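Local coordinates for protein SusD homolog (Bacteroides thetaiotaomicron, PDB 3SGH) that probably binds glycans at the cell surface as a SusD-like outer-membrane lipoprotein, working alongside a SusC-type transporter in carbohydrate uptake, at residues N34-I39 against S75-L80. Residues are numbered along the deposited sequence; the frame is centred on the assembly and turned at random.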
# COMPACT_ATOMS: atom_id res chain seq x y z
N ASN A 34 -14.76 -8.16 4.33
CA ASN A 34 -15.18 -7.11 3.40
C ASN A 34 -14.23 -5.93 3.36
O ASN A 34 -13.97 -5.40 2.30
CB ASN A 34 -16.59 -6.64 3.75
CG ASN A 34 -17.57 -7.82 3.81
OD1 ASN A 34 -18.13 -8.11 4.86
ND2 ASN A 34 -17.70 -8.54 2.71
N ALA A 35 -13.69 -5.54 4.51
CA ALA A 35 -12.61 -4.54 4.56
C ALA A 35 -11.43 -5.01 3.71
O ALA A 35 -10.87 -4.23 2.96
CB ALA A 35 -12.15 -4.33 6.03
N CYS A 36 -11.06 -6.30 3.87
CA CYS A 36 -9.98 -6.91 3.10
C CYS A 36 -10.25 -6.84 1.59
O CYS A 36 -9.40 -6.40 0.82
CB CYS A 36 -9.72 -8.35 3.56
SG CYS A 36 -8.23 -9.02 2.85
N GLN A 37 -11.46 -7.20 1.17
CA GLN A 37 -11.77 -7.12 -0.23
C GLN A 37 -11.67 -5.68 -0.71
O GLN A 37 -11.02 -5.41 -1.73
CB GLN A 37 -13.12 -7.68 -0.59
CG GLN A 37 -13.35 -7.57 -2.14
CD GLN A 37 -14.47 -8.49 -2.62
OE1 GLN A 37 -15.58 -8.49 -2.05
NE2 GLN A 37 -14.18 -9.27 -3.66
N GLU A 38 -12.28 -4.79 0.05
CA GLU A 38 -12.40 -3.37 -0.38
C GLU A 38 -11.05 -2.67 -0.50
O GLU A 38 -10.79 -1.96 -1.47
CB GLU A 38 -13.32 -2.60 0.55
CG GLU A 38 -14.79 -3.10 0.49
CD GLU A 38 -15.64 -2.59 1.68
OE1 GLU A 38 -15.16 -1.75 2.45
OE2 GLU A 38 -16.79 -3.04 1.80
N ILE A 39 -10.18 -2.88 0.48
CA ILE A 39 -8.89 -2.22 0.52
C ILE A 39 -7.77 -3.04 -0.10
O ILE A 39 -6.88 -2.48 -0.75
CB ILE A 39 -8.56 -1.83 2.01
CG1 ILE A 39 -9.63 -0.85 2.56
CG2 ILE A 39 -7.10 -1.26 2.17
CD1 ILE A 39 -9.60 0.57 1.91
N SER A 75 -16.26 2.69 -1.57
CA SER A 75 -16.06 1.76 -0.45
C SER A 75 -14.97 2.16 0.53
O SER A 75 -15.11 2.02 1.77
CB SER A 75 -15.76 0.35 -0.98
OG SER A 75 -16.92 -0.21 -1.56
N SER A 76 -13.83 2.58 -0.01
CA SER A 76 -12.66 2.86 0.81
C SER A 76 -12.93 3.99 1.80
O SER A 76 -12.57 3.87 3.00
CB SER A 76 -11.44 3.18 -0.06
OG SER A 76 -11.05 2.04 -0.83
N TRP A 77 -13.54 5.06 1.31
CA TRP A 77 -13.93 6.17 2.18
C TRP A 77 -14.72 5.65 3.34
O TRP A 77 -14.42 5.93 4.50
CB TRP A 77 -14.72 7.22 1.42
CG TRP A 77 -15.37 8.24 2.31
CD1 TRP A 77 -16.43 8.02 3.11
CD2 TRP A 77 -15.02 9.64 2.48
NE1 TRP A 77 -16.77 9.18 3.79
CE2 TRP A 77 -15.91 10.18 3.43
CE3 TRP A 77 -14.02 10.48 1.95
CZ2 TRP A 77 -15.88 11.55 3.82
CZ3 TRP A 77 -13.99 11.85 2.34
CH2 TRP A 77 -14.91 12.36 3.29
N GLY A 78 -15.77 4.89 3.03
CA GLY A 78 -16.69 4.41 4.08
C GLY A 78 -16.01 3.51 5.09
O GLY A 78 -16.27 3.58 6.31
N ARG A 79 -15.11 2.67 4.58
CA ARG A 79 -14.46 1.71 5.43
C ARG A 79 -13.47 2.41 6.41
O ARG A 79 -13.49 2.14 7.63
CB ARG A 79 -13.72 0.68 4.55
CG ARG A 79 -13.06 -0.48 5.34
CD ARG A 79 -14.04 -1.28 6.16
NE ARG A 79 -15.04 -1.93 5.35
CZ ARG A 79 -15.96 -2.78 5.78
NH1 ARG A 79 -16.00 -3.13 7.06
NH2 ARG A 79 -16.82 -3.29 4.92
N LEU A 80 -12.62 3.28 5.86
CA LEU A 80 -11.58 3.92 6.62
C LEU A 80 -12.19 4.97 7.57
O LEU A 80 -11.82 5.00 8.74
CB LEU A 80 -10.56 4.60 5.70
CG LEU A 80 -9.80 3.57 4.83
CD1 LEU A 80 -8.84 4.27 3.87
CD2 LEU A 80 -9.03 2.53 5.73
O HOH W 1 -18.89 -5.36 6.52
O HOH W 2 -17.07 0.22 2.66
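Segments 34-39 and 75-80, of helices 33-40 and 75-84, run at 138° between their N-to-C directions, their axes 9.6 Å apart at closest approach. Ser75, in the first turn, points its CB at the aliphatic part of Glu38, and Glu38 CG lies 3.9 Å from Ser75 CB, while the serine hydroxyl turns back to the carbonyl of Gly71. Ser75 O shares a water with Glu38 OE1, each 2.8 Å from the water oxygen. Ser76 is small enough for Ile39 CD1 to come within 3.4 Å of Ser76 OG; buried there, that hydroxyl is satisfied by Trp43. Trp77 faces away, toward helix 100-120. One turn after Ser75, Arg79 supplies the main polar link: its guanidinium meets the Glu38 carboxylate edge-on in a two-pronged salt bridge, Arg79 NE to Glu38 OE1 at 2.9 Å and Arg79 NH2 to Glu38 OE2 at 3.1 Å, both nearly straight. An arginine suits this position because its methylenes can also lie on the neighbouring helix: Arg79 CD rests 3.6 Å from Ala35 CB, where a larger side chain would crowd it. Leu80 closes the buried side, Leu80 CG 4.2 Å from Ile39 CD1, and continues onto Leu115 of helix 100-120. The result is an oblique, roughly antiparallel helix pair, with an Ile39-Leu80 contact and a buried serine on one side and the ion pair on the more exposed one, within the alpha-alpha superhelix of the SusD/RagB family.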